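Chemotaxis signal transduction protein (Thermoanaerobacter tengcongensis, PDB 2QDL) probably acts as a chemotaxis scaffold that couples transmembrane chemoreceptors to the histidine kinase CheA within bacterial sensory arrays. Local coordinates at residues E87-K92 against K140-F145; I61-L66 against G94-A99; E33-V38 against S81-V86; K12-F17 against I136-L141. All blocks are in the same frame, centred on the assembly; numbering follows the deposited sequence.

Interaction 1: E87-K92 against K140-F145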
# COMPACT_ATOMS: atom_id res chain seq x y z
N GLU A 87 8.29 3.85 -0.01
CA GLU A 87 9.52 3.98 0.76
C GLU A 87 9.15 3.83 2.22
O GLU A 87 8.24 4.47 2.68
CB GLU A 87 10.17 5.34 0.52
CG GLU A 87 11.42 5.54 1.33
CD GLU A 87 11.93 6.98 1.30
OE1 GLU A 87 11.39 7.88 2.00
OE2 GLU A 87 12.91 7.19 0.56
N ILE A 88 9.81 2.91 2.90
CA ILE A 88 9.53 2.60 4.28
C ILE A 88 10.88 2.65 4.97
O ILE A 88 11.82 1.92 4.60
CB ILE A 88 8.90 1.20 4.45
CG1 ILE A 88 7.56 1.10 3.71
CG2 ILE A 88 8.72 0.86 5.93
CD1 ILE A 88 7.00 -0.28 3.74
N LEU A 89 10.98 3.57 5.93
CA LEU A 89 12.18 3.85 6.69
C LEU A 89 13.36 4.10 5.76
O LEU A 89 14.43 3.52 5.93
CB LEU A 89 12.43 2.70 7.70
CG LEU A 89 11.40 2.54 8.83
CD1 LEU A 89 11.70 1.30 9.60
CD2 LEU A 89 11.38 3.76 9.76
N GLY A 90 13.13 4.93 4.75
CA GLY A 90 14.17 5.31 3.79
C GLY A 90 14.61 4.22 2.83
O GLY A 90 15.61 4.38 2.14
N GLN A 91 13.87 3.10 2.79
CA GLN A 91 14.14 1.98 1.89
C GLN A 91 12.99 1.75 0.93
O GLN A 91 11.82 1.89 1.31
CB GLN A 91 14.35 0.69 2.71
CG GLN A 91 15.47 0.80 3.75
CD GLN A 91 16.82 1.04 3.09
OE1 GLN A 91 17.13 0.45 2.05
NE2 GLN A 91 17.62 1.92 3.68
N LYS A 92 13.31 1.37 -0.31
CA LYS A 92 12.28 1.03 -1.29
C LYS A 92 11.60 -0.32 -1.00
O LYS A 92 12.26 -1.31 -0.66
CB LYS A 92 12.85 1.02 -2.71
CG LYS A 92 13.23 2.39 -3.24
CD LYS A 92 13.09 2.49 -4.77
CE LYS A 92 13.52 3.87 -5.32
NZ LYS A 92 13.13 5.04 -4.44
N LYS A 140 -1.19 2.28 6.54
CA LYS A 140 0.01 2.79 7.19
C LYS A 140 1.14 1.89 6.78
O LYS A 140 1.08 0.66 6.98
CB LYS A 140 -0.16 2.80 8.72
CG LYS A 140 1.07 3.15 9.52
CD LYS A 140 0.84 3.10 11.04
CE LYS A 140 0.01 4.29 11.53
NZ LYS A 140 -0.29 4.30 13.04
N LEU A 141 2.18 2.48 6.20
CA LEU A 141 3.31 1.73 5.66
C LEU A 141 4.33 1.30 6.70
O LEU A 141 5.07 0.34 6.47
CB LEU A 141 4.04 2.55 4.60
CG LEU A 141 3.21 3.05 3.41
CD1 LEU A 141 4.03 3.99 2.56
CD2 LEU A 141 2.60 1.90 2.60
N HIS A 142 4.42 2.03 7.81
CA HIS A 142 5.49 1.86 8.80
C HIS A 142 5.88 0.40 9.13
O HIS A 142 7.05 0.02 9.00
CB HIS A 142 5.12 2.61 10.09
CG HIS A 142 6.26 2.80 11.02
ND1 HIS A 142 6.20 3.63 12.12
CD2 HIS A 142 7.52 2.30 11.01
CE1 HIS A 142 7.36 3.61 12.75
NE2 HIS A 142 8.18 2.81 12.10
N PHE A 143 4.91 -0.40 9.58
CA PHE A 143 5.19 -1.74 10.09
C PHE A 143 4.91 -2.92 9.14
O PHE A 143 4.91 -4.07 9.59
CB PHE A 143 4.42 -1.96 11.39
CG PHE A 143 4.57 -0.82 12.38
CD1 PHE A 143 5.81 -0.52 12.94
CD2 PHE A 143 3.46 -0.04 12.73
CE1 PHE A 143 5.95 0.54 13.85
CE2 PHE A 143 3.58 1.04 13.64
CZ PHE A 143 4.82 1.33 14.20
N LEU A 144 4.68 -2.64 7.86
CA LEU A 144 4.33 -3.69 6.91
C LEU A 144 5.33 -4.86 6.91
O LEU A 144 4.93 -6.02 6.78
CB LEU A 144 4.10 -3.15 5.49
CG LEU A 144 2.81 -2.33 5.30
CD1 LEU A 144 2.80 -1.71 3.86
CD2 LEU A 144 1.57 -3.20 5.56
N PHE A 145 6.61 -4.55 7.11
CA PHE A 145 7.69 -5.54 7.06
C PHE A 145 8.16 -6.02 8.44
O PHE A 145 9.03 -6.88 8.52
CB PHE A 145 8.90 -4.97 6.28
CG PHE A 145 8.68 -4.93 4.80
CD1 PHE A 145 9.06 -6.01 4.00
CD2 PHE A 145 8.04 -3.83 4.20
CE1 PHE A 145 8.83 -5.99 2.64
CE2 PHE A 145 7.80 -3.80 2.85
CZ PHE A 145 8.20 -4.87 2.05
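Ile-88 carries most of this contact, its methyl CD1 resting 3.4 Å from the backbone oxygen O of Leu-141. The same methyl meets the Phe-145 ring at its edge, in the ring plane, 3.7 Å from CE2, and the two side chains cross at about a right angle. On the flank, CG1 of Ile-88 lies 3.9 Å from CB of Leu-141, while the other branch, CG2, approaches O of His-142 at 3.6 Å. CG1 stands beside the backbone N (chi1 -61°) and CG2 anti to it, which sets both branches toward the 140-145 loop, where they share the oxygen of Leu-141. A thinner outer contact is made by Leu-89, whose CD2 comes obliquely to the His-142 ring, 4.1 Å from NE2.

Both partners are shaped by turns. Ile-88 to Gln-91 form a type I' turn that joins strands 82-88 and 91-106 in a two-residue beta hairpin of the CheW-like beta-barrel fold; both central residues, Leu-89 and Gly-90, have positive phi, as this turn type requires. Backbone bonds run both ways between Ile-88 and Gln-91, the shorter from Ile-88 N to Gln-91 O at 2.8 Å. Facing it, Leu-141 to Leu-144 make a type I turn with only a weak bond from Leu-144 N to Leu-141 O.

Farther out, CE1 of Phe-143 sits 3.4 Å above the plane of the His-142 ring, over its centre. Arg-69 donates from NE to Leu-144 O, and Phe-145 spreads onto Pro-62 and Ile-64 of strand 59-65.

Interaction 2: I61-L66 against G94-A99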
# COMPACT_ATOMS: atom_id res chain seq x y z
N ILE A 61 14.35 -4.85 -4.63
CA ILE A 61 13.17 -4.32 -3.94
C ILE A 61 12.30 -5.46 -3.41
O ILE A 61 11.73 -6.23 -4.19
CB ILE A 61 12.32 -3.35 -4.85
CG1 ILE A 61 13.19 -2.14 -5.28
CG2 ILE A 61 11.02 -2.92 -4.11
CD1 ILE A 61 12.43 -1.04 -6.00
N PRO A 62 12.19 -5.55 -2.06
CA PRO A 62 11.31 -6.56 -1.49
C PRO A 62 9.82 -6.23 -1.71
O PRO A 62 9.40 -5.10 -1.52
CB PRO A 62 11.69 -6.55 0.00
CG PRO A 62 12.14 -5.18 0.25
CD PRO A 62 12.86 -4.75 -1.01
N VAL A 63 9.05 -7.25 -2.09
CA VAL A 63 7.65 -7.11 -2.43
C VAL A 63 6.78 -7.89 -1.45
O VAL A 63 6.99 -9.05 -1.21
CB VAL A 63 7.34 -7.57 -3.86
CG1 VAL A 63 5.89 -7.23 -4.21
CG2 VAL A 63 8.30 -6.92 -4.85
N ILE A 64 5.81 -7.19 -0.87
CA ILE A 64 4.87 -7.80 0.06
C ILE A 64 3.53 -8.03 -0.66
O ILE A 64 3.06 -7.20 -1.45
CB ILE A 64 4.69 -6.91 1.34
CG1 ILE A 64 3.64 -7.46 2.29
CG2 ILE A 64 4.23 -5.53 0.98
CD1 ILE A 64 3.82 -6.95 3.71
N ASP A 65 2.95 -9.19 -0.37
CA ASP A 65 1.59 -9.49 -0.74
C ASP A 65 0.73 -9.03 0.42
O ASP A 65 0.77 -9.63 1.50
CB ASP A 65 1.42 -11.00 -1.07
CG ASP A 65 -0.04 -11.34 -1.49
OD1 ASP A 65 -0.99 -10.89 -0.80
OD2 ASP A 65 -0.24 -12.09 -2.45
N LEU A 66 0.00 -7.92 0.22
CA LEU A 66 -0.86 -7.31 1.26
C LEU A 66 -1.99 -8.20 1.74
O LEU A 66 -2.35 -8.17 2.91
CB LEU A 66 -1.43 -5.95 0.79
CG LEU A 66 -0.43 -4.85 0.45
CD1 LEU A 66 -1.16 -3.60 -0.05
CD2 LEU A 66 0.47 -4.50 1.66
N GLY A 94 7.89 -2.78 -2.34
CA GLY A 94 6.82 -2.97 -3.30
C GLY A 94 5.60 -3.60 -2.64
O GLY A 94 5.72 -4.52 -1.81
N LEU A 95 4.43 -3.09 -2.97
CA LEU A 95 3.16 -3.62 -2.45
C LEU A 95 2.35 -4.10 -3.66
O LEU A 95 2.12 -3.32 -4.60
CB LEU A 95 2.38 -2.54 -1.68
CG LEU A 95 3.11 -1.63 -0.67
CD1 LEU A 95 2.12 -0.70 -0.03
CD2 LEU A 95 3.79 -2.43 0.40
N ILE A 96 1.96 -5.37 -3.62
CA ILE A 96 1.10 -5.95 -4.65
C ILE A 96 -0.32 -5.47 -4.45
O ILE A 96 -0.85 -5.45 -3.33
CB ILE A 96 1.16 -7.52 -4.65
CG1 ILE A 96 2.58 -8.00 -4.96
CG2 ILE A 96 0.14 -8.15 -5.66
CD1 ILE A 96 2.80 -9.44 -4.59
N VAL A 97 -0.94 -5.05 -5.56
CA VAL A 97 -2.34 -4.62 -5.58
C VAL A 97 -3.02 -5.23 -6.82
O VAL A 97 -2.36 -5.45 -7.83
CB VAL A 97 -2.49 -3.04 -5.57
CG1 VAL A 97 -1.72 -2.43 -4.42
CG2 VAL A 97 -2.02 -2.40 -6.89
N ASP A 98 -4.32 -5.48 -6.75
CA ASP A 98 -5.08 -6.02 -7.88
C ASP A 98 -5.27 -5.01 -9.00
O ASP A 98 -5.39 -5.39 -10.15
CB ASP A 98 -6.47 -6.57 -7.45
CG ASP A 98 -6.36 -7.76 -6.53
OD1 ASP A 98 -5.31 -8.44 -6.56
OD2 ASP A 98 -7.32 -8.04 -5.79
N ALA A 99 -5.33 -3.74 -8.67
CA ALA A 99 -5.52 -2.70 -9.69
C ALA A 99 -5.46 -1.35 -9.03
O ALA A 99 -5.85 -1.21 -7.89
CB ALA A 99 -6.89 -2.86 -10.41
O HOH W 1 -1.50 -7.63 -2.14
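Val-63 and Ile-96 pack hard against each other, CG1 to CG1 at 3.5 Å, closer than usual carbon contact, their side chains crossing at about a right angle. They lie on one face of a parallel strand pair, 59-65 beside 91-106, in the barrel of the CheW fold. Gly-94, without a side chain, lets the backbones approach, its CA standing 4.3 Å from CA of Val-63. Its N donates to Pro-62 O at 2.9 Å, and its O accepts from Ile-64 N at 2.8 Å. A third, nearly straight bond (174° at the hydrogen) runs from Ile-96 N to Ile-64 O.

Toward Leu-66 the pairing slackens. Here a water bridges the two segments, donating to Ile-96 O at 2.6 Å and accepting weakly from Leu-66 N. Asp-65, partly exposed, has CG anti to the backbone N (chi1 -180°), and its OD1 accepts from Lys-68 N as the N-cap of helix 66-70.

Next to this water, CD1 of Leu-66 lies 4.0 Å from CB of Leu-95 and 3.8 Å from Ile-96 O, while Phe-17 and Leu-19 flank the same side chain. An alanine here would probably open a gap against Leu-95, leaving that residue and Phe-17 less firmly held. The chemistry thus passes from direct backbone bonding at Gly-94 and Ile-64 to water-mediated bonding at the helix start, where the N-H groups at the start of helix 66-70 would be expected to favour a charged Asp-65.

Interaction 3: E33-V38 against S81-V86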
# COMPACT_ATOMS: atom_id res chain seq x y z
N GLU A 33 6.20 5.06 -7.59
CA GLU A 33 5.92 4.57 -8.91
C GLU A 33 5.05 3.32 -8.82
O GLU A 33 4.78 2.80 -7.73
CB GLU A 33 7.21 4.35 -9.76
CG GLU A 33 8.09 3.22 -9.42
CD GLU A 33 9.45 3.27 -10.15
OE1 GLU A 33 10.40 3.78 -9.54
OE2 GLU A 33 9.56 2.80 -11.30
N VAL A 34 4.56 2.89 -9.97
CA VAL A 34 3.73 1.73 -10.08
C VAL A 34 4.29 0.89 -11.22
O VAL A 34 4.34 1.35 -12.37
CB VAL A 34 2.27 2.11 -10.42
CG1 VAL A 34 1.42 0.86 -10.45
CG2 VAL A 34 1.70 3.13 -9.43
N VAL A 35 4.72 -0.32 -10.90
CA VAL A 35 5.26 -1.24 -11.91
C VAL A 35 4.31 -2.42 -12.10
O VAL A 35 3.48 -2.68 -11.24
CB VAL A 35 6.72 -1.73 -11.57
CG1 VAL A 35 7.69 -0.53 -11.40
CG2 VAL A 35 6.75 -2.54 -10.33
N LYS A 36 4.41 -3.14 -13.20
CA LYS A 36 3.63 -4.39 -13.34
C LYS A 36 3.97 -5.55 -12.35
O LYS A 36 5.14 -5.73 -11.95
CB LYS A 36 3.64 -4.88 -14.77
CG LYS A 36 2.91 -3.89 -15.66
CD LYS A 36 2.94 -4.35 -17.10
CE LYS A 36 2.27 -3.38 -18.03
NZ LYS A 36 2.93 -3.54 -19.36
N ASP A 37 2.93 -6.32 -11.97
CA ASP A 37 3.04 -7.47 -11.06
C ASP A 37 3.61 -8.66 -11.82
O ASP A 37 2.90 -9.64 -12.08
CB ASP A 37 1.67 -7.82 -10.44
CG ASP A 37 1.71 -9.04 -9.50
OD1 ASP A 37 2.78 -9.64 -9.33
OD2 ASP A 37 0.66 -9.42 -8.92
N VAL A 38 4.89 -8.58 -12.17
CA VAL A 38 5.59 -9.64 -12.90
C VAL A 38 7.06 -9.78 -12.47
O VAL A 38 7.71 -8.82 -12.00
CB VAL A 38 5.45 -9.51 -14.46
CG1 VAL A 38 6.35 -10.49 -15.18
CG2 VAL A 38 4.02 -9.76 -14.90
N SER A 81 -3.10 -6.31 -12.23
CA SER A 81 -2.27 -6.33 -11.03
C SER A 81 -1.01 -5.47 -11.23
O SER A 81 -0.46 -5.41 -12.33
CB SER A 81 -1.90 -7.76 -10.61
OG SER A 81 -3.01 -8.40 -10.02
N ARG A 82 -0.59 -4.80 -10.16
CA ARG A 82 0.60 -3.96 -10.18
C ARG A 82 1.41 -4.08 -8.90
O ARG A 82 0.98 -4.67 -7.90
CB ARG A 82 0.18 -2.49 -10.33
CG ARG A 82 -0.54 -2.16 -11.62
CD ARG A 82 0.44 -2.17 -12.77
NE ARG A 82 -0.17 -1.67 -14.00
CZ ARG A 82 -0.83 -2.41 -14.88
NH1 ARG A 82 -1.00 -3.72 -14.70
NH2 ARG A 82 -1.34 -1.82 -15.96
N ILE A 83 2.59 -3.47 -8.94
CA ILE A 83 3.41 -3.30 -7.77
C ILE A 83 3.65 -1.83 -7.55
O ILE A 83 4.35 -1.17 -8.32
CB ILE A 83 4.80 -4.03 -7.88
CG1 ILE A 83 4.61 -5.55 -8.10
CG2 ILE A 83 5.63 -3.71 -6.63
CD1 ILE A 83 5.89 -6.30 -8.57
N ILE A 84 3.07 -1.34 -6.46
CA ILE A 84 3.25 0.06 -6.04
C ILE A 84 4.54 0.17 -5.26
O ILE A 84 4.71 -0.48 -4.21
CB ILE A 84 2.09 0.55 -5.15
CG1 ILE A 84 0.74 0.35 -5.88
CG2 ILE A 84 2.31 1.98 -4.74
CD1 ILE A 84 -0.46 0.74 -5.07
N ILE A 85 5.45 0.99 -5.78
CA ILE A 85 6.72 1.25 -5.12
C ILE A 85 6.55 2.36 -4.11
O ILE A 85 6.13 3.48 -4.44
CB ILE A 85 7.86 1.57 -6.10
CG1 ILE A 85 7.90 0.54 -7.25
CG2 ILE A 85 9.23 1.76 -5.37
CD1 ILE A 85 8.11 -0.90 -6.83
N VAL A 86 6.86 2.03 -2.86
CA VAL A 86 6.80 2.99 -1.77
C VAL A 86 8.20 3.06 -1.07
O VAL A 86 9.16 2.41 -1.50
CB VAL A 86 5.65 2.60 -0.75
CG1 VAL A 86 4.29 2.48 -1.47
CG2 VAL A 86 5.99 1.31 0.00
O HOH W 2 0.95 -7.21 -14.06
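CG of Lys-36 overlaps one face of the Arg-82 guanidinium, 3.8 Å above its plane and offset toward the rim, and the two side chains run side by side in the same direction. This pair marks one end of the antiparallel pairing of strands 33-36 and 82-88 in the beta-barrel fold. Val-35 and Ile-83 form a hydrogen-bonded pair, each backbone N donating to the other's O, Ile-83 N to Val-35 O at 2.6 Å. Farther along, Ile-85 N reaches Glu-33 O at 2.7 Å.

On one face, CG2 of Val-35 presses on CB of Ile-83 at 3.5 Å, tighter than usual. Next to it Glu-33 runs alongside Ile-85; its chi1 of 72° puts CG between the backbone N and the carbonyl carbon, 3.5 Å from CG1 of Ile-85. Its OE1 forms a salt bridge with Arg-57.

Val-34 meets Arg-82 at about a right angle, CG1 to CB. Arg-82 then bends at chi2, and NH1 donates to Ser-81 O at 3.0 Å, above the carbonyl plane, as well as to Lys-79 O, while NE binds a glycerol probably left from crystallisation. An alanine here would probably leave Ser-81 O without its guanidinium donor and Lys-36 without the flat group beneath its CG.

Beyond the strand, Asp-37 centres an inverse gamma turn, and a water joins its N, weakly, to Ser-81 O. Ile-83 reaches into this turn, its CD1 lying 3.5 Å from O of Lys-36.

Interaction 4: K12-F17 against I136-L141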
# COMPACT_ATOMS: atom_id res chain seq x y z
N LYS A 12 -5.74 16.79 -0.82
CA LYS A 12 -5.15 15.46 -0.63
C LYS A 12 -5.62 14.54 -1.78
O LYS A 12 -6.84 14.44 -2.06
CB LYS A 12 -5.53 14.87 0.74
CG LYS A 12 -4.85 13.52 1.07
CD LYS A 12 -5.20 13.05 2.48
CE LYS A 12 -4.39 11.85 2.91
NZ LYS A 12 -2.94 12.20 3.17
N LYS A 13 -4.67 13.90 -2.47
CA LYS A 13 -5.02 12.95 -3.54
C LYS A 13 -4.67 11.54 -3.08
O LYS A 13 -3.52 11.27 -2.71
CB LYS A 13 -4.32 13.28 -4.85
CG LYS A 13 -4.41 14.72 -5.30
CD LYS A 13 -5.49 14.97 -6.33
CE LYS A 13 -4.88 14.93 -7.76
NZ LYS A 13 -5.84 15.42 -8.82
N ILE A 14 -5.68 10.67 -3.05
CA ILE A 14 -5.49 9.27 -2.69
C ILE A 14 -5.54 8.39 -3.95
O ILE A 14 -6.46 8.48 -4.75
CB ILE A 14 -6.55 8.76 -1.67
CG1 ILE A 14 -6.60 9.65 -0.42
CG2 ILE A 14 -6.26 7.35 -1.28
CD1 ILE A 14 -5.28 9.88 0.23
N VAL A 15 -4.51 7.56 -4.11
CA VAL A 15 -4.51 6.47 -5.09
C VAL A 15 -5.25 5.30 -4.47
O VAL A 15 -4.88 4.81 -3.38
CB VAL A 15 -3.05 6.04 -5.43
CG1 VAL A 15 -3.02 4.97 -6.50
CG2 VAL A 15 -2.25 7.27 -5.87
N VAL A 16 -6.32 4.90 -5.16
CA VAL A 16 -7.22 3.86 -4.71
C VAL A 16 -6.95 2.61 -5.53
O VAL A 16 -6.87 2.64 -6.76
CB VAL A 16 -8.73 4.30 -4.81
CG1 VAL A 16 -9.67 3.18 -4.31
CG2 VAL A 16 -8.98 5.55 -3.99
N PHE A 17 -6.76 1.51 -4.81
CA PHE A 17 -6.48 0.24 -5.40
C PHE A 17 -7.34 -0.80 -4.70
O PHE A 17 -7.84 -0.59 -3.60
CB PHE A 17 -4.98 -0.11 -5.30
CG PHE A 17 -4.36 0.09 -3.90
CD1 PHE A 17 -4.29 -0.98 -3.00
CD2 PHE A 17 -3.86 1.32 -3.52
CE1 PHE A 17 -3.69 -0.80 -1.73
CE2 PHE A 17 -3.27 1.51 -2.26
CZ PHE A 17 -3.18 0.45 -1.37
N ILE A 136 -12.77 3.55 2.47
CA ILE A 136 -11.40 3.38 2.02
C ILE A 136 -10.46 3.49 3.20
O ILE A 136 -10.29 4.56 3.77
CB ILE A 136 -10.98 4.38 0.94
CG1 ILE A 136 -12.07 4.51 -0.13
CG2 ILE A 136 -9.64 3.94 0.32
CD1 ILE A 136 -11.72 5.48 -1.22
N ILE A 137 -9.81 2.38 3.53
CA ILE A 137 -8.76 2.35 4.52
C ILE A 137 -7.49 2.84 3.89
O ILE A 137 -7.05 2.31 2.88
CB ILE A 137 -8.55 0.93 5.11
CG1 ILE A 137 -9.68 0.64 6.10
CG2 ILE A 137 -7.18 0.82 5.78
CD1 ILE A 137 -9.88 -0.77 6.39
N ILE A 138 -6.92 3.88 4.50
CA ILE A 138 -5.65 4.39 4.13
C ILE A 138 -4.63 3.56 4.90
O ILE A 138 -4.64 3.53 6.16
CB ILE A 138 -5.51 5.92 4.41
CG1 ILE A 138 -6.57 6.69 3.62
CG2 ILE A 138 -4.10 6.38 4.04
CD1 ILE A 138 -6.56 8.15 3.91
N ILE A 139 -3.76 2.90 4.16
CA ILE A 139 -2.79 1.98 4.75
C ILE A 139 -1.62 2.74 5.38
O ILE A 139 -1.14 3.73 4.82
CB ILE A 139 -2.28 0.97 3.68
CG1 ILE A 139 -3.40 -0.04 3.35
CG2 ILE A 139 -0.90 0.31 4.11
CD1 ILE A 139 -3.14 -0.84 2.07
N LYS A 140 -1.19 2.28 6.54
CA LYS A 140 0.01 2.79 7.19
C LYS A 140 1.14 1.89 6.78
O LYS A 140 1.08 0.66 6.98
CB LYS A 140 -0.16 2.80 8.72
CG LYS A 140 1.07 3.15 9.52
CD LYS A 140 0.84 3.10 11.04
CE LYS A 140 0.01 4.29 11.53
NZ LYS A 140 -0.29 4.30 13.04
N LEU A 141 2.18 2.48 6.20
CA LEU A 141 3.31 1.73 5.66
C LEU A 141 4.33 1.30 6.70
O LEU A 141 5.07 0.34 6.47
CB LEU A 141 4.04 2.55 4.60
CG LEU A 141 3.21 3.05 3.41
CD1 LEU A 141 4.03 3.99 2.56
CD2 LEU A 141 2.60 1.90 2.60
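NZ of Lys-12 forms a salt bridge with OD2 of Asp-27, and the methylene CE behind that charge passes CD1 of Ile-138 at 4.4 Å. Apart from this charge the contact between the two strands is apolar. Close by, CD1 of Ile-14 approaches the same Ile-138 methyl at 4.3 Å, so that CD1 of Ile-138 has both an apolar chain and a lysine shaft for neighbours. Ile-111, from a loop, touches both Lys-12 and Ile-138.

Farther along strand 12-17, Val-16 turns CG2 to CD1 of Ile-136 at 3.9 Å, the two side chains crossing at about a right angle. The ring of Phe-17 makes the shortest contact: CZ lies 3.7 Å from CD1 of Ile-139, which comes to the ring edge near its plane rather than over a face. Chi1 of 49° sets CG of Phe-17 between the backbone N and the carbonyl carbon, and from there the ring reaches Ile-139. Tyr-24 packs on both Phe-17 and Ile-139.

The backbones keep apart, the strand axes passing at 9.0 Å and their directions differing by 112°, and the contact is made by side chains: methyls, a ring edge and one lysine methylene. Strand 12-17 makes its backbone bonds to other strands, Ile-14 with Ile-104 and Val-15 with Leu-26. Strand 22-27 lies between them in the sheet, antiparallel to 12-19 and parallel to 134-139, which makes the buried contact one of side chains meeting across a curled sheet, as in the hydrophobic core of a small beta barrel of the CheW-like fold.

How the interactions relate
From the N terminus, strand 12-17 opens the widest loop, which interaction 4 closes at 136-141; interactions 2 and 3 both fall within it. Segment 33-38 comes next and is met by 81-86 in interaction 3. Before that closes, 61-66 has begun interaction 2, completed at 94-99, so the two cross, and strands 82-88 and 91-106, adjacent in the chain and the sheet, join them through backbone bonds. Interaction 1 opens after interaction 3 has closed, crosses interaction 2, and ends on the stretch shared with interaction 4 at Lys-140 and Leu-141. Leu-141 packs on Leu-95 and Val-86, tying the loop after strand 134-139 to interactions 2 and 3.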